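Local coordinates for protein nucleoporin NUP170 (Chaetomium thermophilum, PDB 5HAX) that helps build the symmetric core of the nuclear pore, where its N-terminal domain binds the nucleoporin Nup53, and so probably supports nucleocytoplasmic transport, at residues Asp27-Arg31 with Ala420-Tyr425; Pro32-Tyr38 with Gln345-Pro351; Asp20-Pro24 with Thr411-Lys415. One frame throughout, in Å; residues are numbered along the deposited sequence.

Contact 1: residues Asp27-Arg31 with Ala420-Tyr425; sequences DSYCR and ASALKY. With EDO (1,2-ethanediol), chain G.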
loop_
_atom_site.group_PDB
_atom_site.type_symbol
_atom_site.label_atom_id
_atom_site.label_comp_id
_atom_site.label_asym_id
_atom_site.label_seq_id
_atom_site.Cartn_x
_atom_site.Cartn_y
_atom_site.Cartn_z
ATOM N N ASP A 27 7.848 4.668 14.222
ATOM C CA ASP A 27 8.910 5.001 15.170
ATOM C C ASP A 27 8.532 4.629 16.597
ATOM O O ASP A 27 9.415 4.359 17.420
ATOM C CB ASP A 27 9.238 6.496 15.110
ATOM C CG ASP A 27 9.918 6.903 13.815
ATOM O OD1 ASP A 27 9.896 8.109 13.492
ATOM O OD2 ASP A 27 10.476 6.029 13.120
ATOM N N SER A 28 7.235 4.602 16.908
ATOM C CA SER A 28 6.798 4.441 18.290
ATOM C C SER A 28 6.836 2.991 18.752
ATOM O O SER A 28 7.046 2.740 19.944
ATOM C CB SER A 28 5.386 4.998 18.466
ATOM O OG SER A 28 5.351 6.384 18.170
ATOM N N TYR A 29 6.627 2.030 17.849
ATOM C CA TYR A 29 6.720 0.620 18.204
ATOM C C TYR A 29 7.942 -0.060 17.602
ATOM O O TYR A 29 8.099 -1.277 17.762
ATOM C CB TYR A 29 5.432 -0.126 17.812
ATOM C CG TYR A 29 5.117 -0.263 16.336
ATOM C CD1 TYR A 29 4.217 0.594 15.714
ATOM C CD2 TYR A 29 5.673 -1.286 15.579
ATOM C CE1 TYR A 29 3.907 0.455 14.371
ATOM C CE2 TYR A 29 5.370 -1.432 14.239
ATOM C CZ TYR A 29 4.486 -0.562 13.641
ATOM O OH TYR A 29 4.184 -0.712 12.306
ATOM N N CYS A 30 8.820 0.694 16.936
ATOM C CA CYS A 30 10.139 0.211 16.548
ATOM C C CYS A 30 11.199 1.096 17.191
ATOM O O CYS A 30 12.106 1.588 16.513
ATOM C CB CYS A 30 10.295 0.195 15.023
ATOM S SG CYS A 30 9.310 -1.064 14.182
ATOM N N ARG A 31 11.076 1.314 18.498
ATOM C CA ARG A 31 12.021 2.151 19.214
ATOM C C ARG A 31 13.383 1.466 19.276
ATOM O O ARG A 31 13.487 0.256 19.065
ATOM C CB ARG A 31 11.513 2.441 20.624
ATOM C CG ARG A 31 10.353 3.421 20.685
ATOM C CD ARG A 31 9.745 3.447 22.072
ATOM N NE ARG A 31 9.106 2.175 22.400
ATOM C CZ ARG A 31 8.806 1.777 23.632
ATOM N NH1 ARG A 31 9.093 2.547 24.675
ATOM N NH2 ARG A 31 8.224 0.601 23.824
ATOM N N ALA A 420 1.743 3.355 25.877
ATOM C CA ALA A 420 2.604 3.501 24.710
ATOM C C ALA A 420 3.971 2.866 24.933
ATOM O O ALA A 420 4.597 2.395 23.978
ATOM C CB ALA A 420 2.759 4.981 24.362
ATOM N N SER A 421 4.450 2.843 26.178
ATOM C CA SER A 421 5.756 2.265 26.469
ATOM C C SER A 421 5.779 0.751 26.309
ATOM O O SER A 421 6.867 0.166 26.309
ATOM C CB SER A 421 6.186 2.636 27.890
ATOM O OG SER A 421 5.339 2.035 28.853
ATOM N N ALA A 422 4.620 0.109 26.180
ATOM C CA ALA A 422 4.536 -1.330 25.976
ATOM C C ALA A 422 4.456 -1.712 24.504
ATOM O O ALA A 422 4.292 -2.897 24.194
ATOM C CB ALA A 422 3.321 -1.893 26.719
ATOM N N LEU A 423 4.578 -0.748 23.596
ATOM C CA LEU A 423 4.441 -1.027 22.173
ATOM C C LEU A 423 5.640 -1.809 21.653
ATOM O O LEU A 423 6.793 -1.431 21.889
ATOM C CB LEU A 423 4.296 0.279 21.394
ATOM C CG LEU A 423 2.907 0.919 21.390
ATOM C CD1 LEU A 423 2.980 2.331 20.832
ATOM C CD2 LEU A 423 1.927 0.071 20.592
ATOM N N LYS A 424 5.363 -2.893 20.933
ATOM C CA LYS A 424 6.384 -3.675 20.254
ATOM C C LYS A 424 5.917 -3.983 18.838
ATOM O O LYS A 424 4.733 -3.871 18.511
ATOM C CB LYS A 424 6.688 -4.983 20.997
ATOM C CG LYS A 424 7.051 -4.803 22.462
ATOM C CD LYS A 424 7.618 -6.088 23.043
ATOM C CE LYS A 424 7.515 -6.119 24.559
ATOM N NZ LYS A 424 6.584 -7.188 25.016
ATOM N N TYR A 425 6.873 -4.384 17.997
ATOM C CA TYR A 425 6.607 -4.696 16.591
ATOM C C TYR A 425 6.011 -6.103 16.484
ATOM O O TYR A 425 6.627 -7.048 15.986
ATOM C CB TYR A 425 7.887 -4.560 15.777
ATOM C CG TYR A 425 7.731 -4.697 14.272
ATOM C CD1 TYR A 425 6.482 -4.838 13.679
ATOM C CD2 TYR A 425 8.848 -4.690 13.442
ATOM C CE1 TYR A 425 6.352 -4.966 12.308
ATOM C CE2 TYR A 425 8.725 -4.817 12.073
ATOM C CZ TYR A 425 7.477 -4.955 11.511
ATOM O OH TYR A 425 7.357 -5.083 10.146
HETATM C C1 EDO G . 12.788 5.443 16.072
HETATM O O1 EDO G . 11.971 5.015 17.166
HETATM C C2 EDO G . 14.177 4.828 16.198
HETATM O O2 EDO G . 14.059 3.406 16.321
HETATM O O HOH W 1 6.355 4.051 22.224
HETATM O O HOH W 2 9.612 -3.622 18.816
HETATM O O HOH W 3 9.039 -0.335 20.720
#

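Contact 2: residues Pro32-Tyr38 with Gln345-Pro351; sequences PGASSDY and QFVKFPP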
loop_
_atom_site.group_PDB
_atom_site.type_symbol
_atom_site.label_atom_id
_atom_site.label_comp_id
_atom_site.label_asym_id
_atom_site.label_seq_id
_atom_site.Cartn_x
_atom_site.Cartn_y
_atom_site.Cartn_z
ATOM N N PRO A 32 14.442 2.223 19.561
ATOM C CA PRO A 32 15.782 1.626 19.641
ATOM C C PRO A 32 15.794 0.381 20.515
ATOM O O PRO A 32 15.328 0.393 21.656
ATOM C CB PRO A 32 16.630 2.753 20.235
ATOM C CG PRO A 32 15.947 4.002 19.791
ATOM C CD PRO A 32 14.476 3.685 19.752
ATOM N N GLY A 33 16.326 -0.704 19.959
ATOM C CA GLY A 33 16.268 -2.010 20.590
ATOM C C GLY A 33 16.034 -3.099 19.563
ATOM O O GLY A 33 16.458 -2.960 18.413
ATOM N N ALA A 34 15.353 -4.178 19.946
ATOM C CA ALA A 34 15.126 -5.285 19.030
ATOM C C ALA A 34 13.848 -6.015 19.418
ATOM O O ALA A 34 13.312 -5.838 20.515
ATOM C CB ALA A 34 16.315 -6.250 19.019
ATOM N N SER A 35 13.369 -6.850 18.497
ATOM C CA SER A 35 12.145 -7.608 18.708
ATOM C C SER A 35 12.200 -8.912 17.925
ATOM O O SER A 35 12.830 -8.996 16.869
ATOM C CB SER A 35 10.910 -6.805 18.282
ATOM O OG SER A 35 9.762 -7.633 18.223
ATOM N N SER A 36 11.526 -9.931 18.468
ATOM C CA SER A 36 11.309 -11.200 17.782
ATOM C C SER A 36 9.862 -11.657 17.945
ATOM O O SER A 36 9.586 -12.861 18.005
ATOM C CB SER A 36 12.264 -12.282 18.299
ATOM O OG SER A 36 12.038 -12.559 19.670
ATOM N N ASP A 37 8.931 -10.707 18.014
ATOM C CA ASP A 37 7.530 -11.007 18.286
ATOM C C ASP A 37 6.829 -11.462 17.010
ATOM O O ASP A 37 6.705 -10.691 16.054
ATOM C CB ASP A 37 6.835 -9.776 18.863
ATOM C CG ASP A 37 7.369 -9.390 20.229
ATOM O OD1 ASP A 37 6.861 -9.927 21.236
ATOM O OD2 ASP A 37 8.292 -8.550 20.296
ATOM N N TYR A 38 6.361 -12.709 17.005
ATOM C CA TYR A 38 5.596 -13.256 15.896
ATOM C C TYR A 38 4.484 -14.139 16.435
ATOM O O TYR A 38 4.647 -14.817 17.454
ATOM C CB TYR A 38 6.451 -14.110 14.944
ATOM C CG TYR A 38 7.559 -13.383 14.213
ATOM C CD1 TYR A 38 7.334 -12.801 12.972
ATOM C CD2 TYR A 38 8.838 -13.309 14.748
ATOM C CE1 TYR A 38 8.346 -12.147 12.295
ATOM C CE2 TYR A 38 9.856 -12.656 14.077
ATOM C CZ TYR A 38 9.603 -12.082 12.851
ATOM O OH TYR A 38 10.616 -11.436 12.183
ATOM N N GLN A 345 19.219 1.555 14.252
ATOM C CA GLN A 345 18.508 1.796 15.503
ATOM C C GLN A 345 17.767 0.578 16.030
ATOM O O GLN A 345 17.797 0.321 17.235
ATOM C CB GLN A 345 17.499 2.937 15.318
ATOM C CG GLN A 345 18.118 4.303 15.069
ATOM C CD GLN A 345 18.634 4.953 16.338
ATOM O OE1 GLN A 345 18.803 4.294 17.364
ATOM N NE2 GLN A 345 18.878 6.257 16.278
ATOM N N PHE A 346 17.098 -0.174 15.157
ATOM C CA PHE A 346 16.187 -1.233 15.567
ATOM C C PHE A 346 16.349 -2.436 14.649
ATOM O O PHE A 346 16.555 -2.277 13.444
ATOM C CB PHE A 346 14.736 -0.731 15.540
ATOM C CG PHE A 346 13.719 -1.806 15.758
ATOM C CD1 PHE A 346 13.091 -2.410 14.681
ATOM C CD2 PHE A 346 13.386 -2.214 17.036
ATOM C CE1 PHE A 346 12.154 -3.402 14.878
ATOM C CE2 PHE A 346 12.450 -3.205 17.241
ATOM C CZ PHE A 346 11.833 -3.802 16.161
ATOM N N VAL A 347 16.248 -3.635 15.224
ATOM C CA VAL A 347 16.392 -4.885 14.481
ATOM C C VAL A 347 15.189 -5.770 14.777
ATOM O O VAL A 347 14.870 -6.021 15.944
ATOM C CB VAL A 347 17.692 -5.629 14.850
ATOM C CG1 VAL A 347 17.808 -6.926 14.050
ATOM C CG2 VAL A 347 18.906 -4.745 14.618
ATOM N N LYS A 348 14.539 -6.258 13.720
ATOM C CA LYS A 348 13.537 -7.313 13.835
ATOM C C LYS A 348 14.198 -8.631 13.444
ATOM O O LYS A 348 14.553 -8.834 12.277
ATOM C CB LYS A 348 12.319 -7.024 12.958
ATOM C CG LYS A 348 11.140 -7.973 13.203
ATOM C CD LYS A 348 10.539 -7.787 14.601
ATOM C CE LYS A 348 9.651 -8.954 15.013
ATOM N NZ LYS A 348 8.255 -8.823 14.518
ATOM N N PHE A 349 14.368 -9.518 14.421
ATOM C CA PHE A 349 15.008 -10.799 14.177
ATOM C C PHE A 349 14.022 -11.801 13.580
ATOM O O PHE A 349 12.806 -11.633 13.690
ATOM C CB PHE A 349 15.596 -11.350 15.473
ATOM C CG PHE A 349 16.849 -10.644 15.916
ATOM C CD1 PHE A 349 18.076 -10.966 15.360
ATOM C CD2 PHE A 349 16.799 -9.661 16.891
ATOM C CE1 PHE A 349 19.230 -10.321 15.765
ATOM C CE2 PHE A 349 17.951 -9.012 17.301
ATOM C CZ PHE A 349 19.166 -9.344 16.735
ATOM N N PRO A 350 14.528 -12.858 12.949
ATOM C CA PRO A 350 13.653 -13.783 12.211
ATOM C C PRO A 350 12.746 -14.575 13.134
ATOM O O PRO A 350 13.054 -14.765 14.321
ATOM C CB PRO A 350 14.644 -14.716 11.495
ATOM C CG PRO A 350 15.950 -14.024 11.527
ATOM C CD PRO A 350 15.953 -13.171 12.750
ATOM N N PRO A 351 11.636 -15.091 12.611
ATOM C CA PRO A 351 10.827 -16.048 13.373
ATOM C C PRO A 351 11.555 -17.379 13.493
ATOM O O PRO A 351 12.560 -17.629 12.829
ATOM C CB PRO A 351 9.562 -16.178 12.528
ATOM C CG PRO A 351 10.073 -16.012 11.125
ATOM C CD PRO A 351 11.176 -14.983 11.215
HETATM O O HOH W 4 13.166 -10.326 10.293
#

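Contact 3: residues Asp20-Pro24 with Thr411-Lys415; sequences DDSYP and TGRIK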
loop_
_atom_site.group_PDB
_atom_site.type_symbol
_atom_site.label_atom_id
_atom_site.label_comp_id
_atom_site.label_asym_id
_atom_site.label_seq_id
_atom_site.Cartn_x
_atom_site.Cartn_y
_atom_site.Cartn_z
ATOM N N ASP A 20 -9.000 6.625 15.388
ATOM C CA ASP A 20 -8.358 5.865 14.321
ATOM C C ASP A 20 -7.085 6.548 13.841
ATOM O O ASP A 20 -6.108 5.876 13.494
ATOM C CB ASP A 20 -9.323 5.674 13.147
ATOM C CG ASP A 20 -10.175 4.416 13.273
ATOM O OD1 ASP A 20 -9.802 3.497 14.032
ATOM O OD2 ASP A 20 -11.219 4.337 12.589
ATOM N N ASP A 21 -7.076 7.881 13.807
ATOM C CA ASP A 21 -5.905 8.621 13.354
ATOM C C ASP A 21 -4.818 8.712 14.417
ATOM O O ASP A 21 -3.766 9.304 14.153
ATOM C CB ASP A 21 -6.309 10.031 12.908
ATOM C CG ASP A 21 -6.992 10.044 11.551
ATOM O OD1 ASP A 21 -6.698 9.161 10.716
ATOM O OD2 ASP A 21 -7.822 10.947 11.315
ATOM N N SER A 22 -5.046 8.150 15.602
ATOM C CA SER A 22 -4.033 8.067 16.644
ATOM C C SER A 22 -3.348 6.705 16.672
ATOM O O SER A 22 -2.648 6.396 17.643
ATOM C CB SER A 22 -4.657 8.372 18.008
ATOM O OG SER A 22 -5.514 7.325 18.425
ATOM N N TYR A 23 -3.542 5.889 15.639
ATOM C CA TYR A 23 -2.872 4.599 15.565
ATOM C C TYR A 23 -1.359 4.804 15.608
ATOM O O TYR A 23 -0.839 5.681 14.906
ATOM C CB TYR A 23 -3.274 3.863 14.286
ATOM C CG TYR A 23 -2.573 2.537 14.099
ATOM C CD1 TYR A 23 -3.065 1.383 14.689
ATOM C CD2 TYR A 23 -1.418 2.442 13.338
ATOM C CE1 TYR A 23 -2.429 0.172 14.526
ATOM C CE2 TYR A 23 -0.775 1.233 13.167
ATOM C CZ TYR A 23 -1.283 0.101 13.765
ATOM O OH TYR A 23 -0.650 -1.108 13.605
ATOM N N PRO A 24 -0.621 4.028 16.409
ATOM C CA PRO A 24 0.806 4.317 16.617
ATOM C C PRO A 24 1.601 4.379 15.318
ATOM O O PRO A 24 1.398 3.582 14.400
ATOM C CB PRO A 24 1.274 3.153 17.497
ATOM C CG PRO A 24 0.060 2.693 18.199
ATOM C CD PRO A 24 -1.081 2.909 17.251
ATOM N N THR A 411 -1.760 -5.342 13.365
ATOM C CA THR A 411 -2.451 -4.067 13.524
ATOM C C THR A 411 -3.437 -4.104 14.684
ATOM O O THR A 411 -3.558 -3.132 15.438
ATOM C CB THR A 411 -3.171 -3.705 12.225
ATOM O OG1 THR A 411 -2.237 -3.736 11.139
ATOM C CG2 THR A 411 -3.796 -2.317 12.314
ATOM N N GLY A 412 -4.145 -5.221 14.848
ATOM C CA GLY A 412 -5.116 -5.320 15.927
ATOM C C GLY A 412 -4.476 -5.236 17.300
ATOM O O GLY A 412 -4.989 -4.559 18.195
ATOM N N ARG A 413 -3.347 -5.922 17.488
ATOM C CA ARG A 413 -2.677 -5.897 18.784
ATOM C C ARG A 413 -1.974 -4.565 19.014
ATOM O O ARG A 413 -1.948 -4.058 20.141
ATOM C CB ARG A 413 -1.685 -7.055 18.879
ATOM C CG ARG A 413 -1.198 -7.342 20.292
ATOM C CD ARG A 413 -0.269 -8.549 20.333
ATOM N NE ARG A 413 -0.811 -9.692 19.600
ATOM C CZ ARG A 413 -1.689 -10.560 20.094
ATOM N NH1 ARG A 413 -2.144 -10.427 21.334
ATOM N NH2 ARG A 413 -2.120 -11.566 19.342
ATOM N N ILE A 414 -1.402 -3.981 17.958
ATOM C CA ILE A 414 -0.721 -2.694 18.088
ATOM C C ILE A 414 -1.716 -1.606 18.476
ATOM O O ILE A 414 -1.399 -0.705 19.263
ATOM C CB ILE A 414 0.013 -2.345 16.778
ATOM C CG1 ILE A 414 1.161 -3.331 16.531
ATOM C CG2 ILE A 414 0.547 -0.913 16.820
ATOM C CD1 ILE A 414 1.816 -3.187 15.165
ATOM N N LYS A 415 -2.928 -1.664 17.923
ATOM C CA LYS A 415 -3.916 -0.623 18.179
ATOM C C LYS A 415 -4.434 -0.677 19.612
ATOM O O LYS A 415 -4.725 0.368 20.203
ATOM C CB LYS A 415 -5.070 -0.756 17.184
ATOM C CG LYS A 415 -6.179 0.268 17.358
ATOM C CD LYS A 415 -7.177 0.190 16.213
ATOM C CE LYS A 415 -8.322 1.176 16.397
ATOM N NZ LYS A 415 -9.199 0.811 17.548
HETATM O O HOH W 5 -10.424 3.783 16.626
HETATM O O HOH W 6 -0.267 -1.674 10.669
#

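Contact 1: residues Asp27-Arg31 with Ala420-Tyr425
In this beta-propeller, the loop between helix 411-416 and strand 427-433 packs against the short N-terminal helix 26-29 and the turn that follows it. The loop starts as a 3-10 segment, 420-422, closed by Leu-423 N bonding to Ala-420 O at 3.2 Å. Water 1 bridges the backbones, donating hydrogen bonds to Ala-420 O (3.0 Å) and to Ser-28 O (2.7 Å). Ser-421 offers its carbonyl rather than its side chain, whose CA-to-CB bond points away: Arg-31 NH2 donates to Ser-421 O at 2.9 Å. Arg-31 NH2 also donates to Leu-423 O at 3.1 Å, with N-H...O angles of 154° and 155°, so one guanidinium group binds two carbonyls of the turn. The CA-to-CB bond of Leu-423 points toward 27-31, and Leu-423 CB lies 3.8 Å from Tyr-29 CB. Lys-424 points away, although its CA is just 4.8 Å from that of Tyr-29. At Tyr-425 the backbones meet through solvent: Tyr-425 N donates to water 2 at 3.0 Å, and that water lies 3.0 Å from Tyr-29 O. The two tyrosine rings meet obliquely (planes at 55°, centroids 5.6 Å apart), while Cys-30 SG lies 3.7 Å from Tyr-425 CD2 in a sulfur-aromatic contact.

Contact 2: residues Pro32-Tyr38 with Gln345-Pro351
Strand 33-35 runs parallel to strand 345-348, the axes 4.8 Å apart and inclined by 16°. Four backbone hydrogen bonds set the register: Gly-33 N to Gln-345 O (3.3 Å), Val-347 N to Gly-33 O (3.3 Å), Ser-35 N to Val-347 O (3.1 Å) and Phe-349 N to Ser-35 O (2.9 Å). The phi/psi of Gly-33 (141/-149) would jam a CB against the preceding carbonyl, which accounts for glycine here. The N-terminal strand thereby becomes an outer strand on a propeller blade, beyond strand 341-348, whose other neighbour is strand 318-324; there Gln-345 and Phe-346 both face Phe-320 in a classic beta bulge. On one sheet face Ala-34 CB meets Phe-349 CE2 at 3.6 Å. On the other, Ser-35 CB reaches the edge of the Phe-346 ring, 3.8 Å from CZ. Past the strands, Tyr-38 is held on both ring faces: Lys-348 NZ makes a cation-pi contact 4.0 Å from the centroid, 16° off the normal, and Pro-351 CB a CH-pi contact at 3.7 Å on the opposite side. Lys-348 NZ also donates to Asp-37 O at 2.9 Å and forms a salt bridge with Glu-427. Tyr-38 OH donates to Phe-349 O at 2.7 Å.

Contact 3: residues Asp20-Pro24 with Thr411-Lys415
Tyr-23 points its hydroxyl end at the first turn of helix 411-416, its OH 3.4 Å from Ile-414 CG2, with Lys-415 CB at the ring edge, 3.8 Å from Tyr-23 CD1. Tyr-23 CE1 is 3.6 Å from Thr-411 CG2, and Tyr-23 CZ is 3.7 Å from Ile-414 CG2. Residues 411, 414 and 415 are spaced i, i+3, i+4, so they share one side of the helix. Pro-24 widens the apolar patch, its CG 3.9 Å from Ile-414 CG2. The type I turn from Asp-20 to Tyr-23 follows helix 5-20 and brings the chain to this propeller helix. No direct hydrogen bond joins the segments. Water 6 lies 3.0 Å from Tyr-23 OH and donates to Thr-411 OG1 at 2.9 Å, a hydroxyl also hydrogen-bonded to Glu-462, while water 5 donates to Asp-20 OD1 at 2.7 Å and weakly accepts from Lys-415 NZ at 3.3 Å. At 4.5 Å, Asp-20 OD1 and Lys-415 NZ are beyond salt-bridge range; their salt bridges go to Arg-597 and Glu-524. Direct contact here is therefore mainly apolar, with polar links carried by water.

From the N terminus, helix 5-20 leads into 20-24, which closes the first long loop by meeting 411-415 (contact 3). A few residues on, 27-31 meets 420-425 (contact 1), so contacts 3 and 1 cross, their segments alternating along the chain. Contact 2, pairing 32-38 with 345-351, falls wholly within the loops of both. Contact 1 touches its two neighbours: Tyr-425 O lies 2.8 Å from Lys-348 NZ, probably hydrogen-bonded, and Leu-423 CD1 packs 3.8 Å from Pro-24 CB. Contacts 2 and 3 do not touch, their nearest atoms about 7 Å apart. The N-terminal segment thus passes from the helical region onto two adjacent propeller blades.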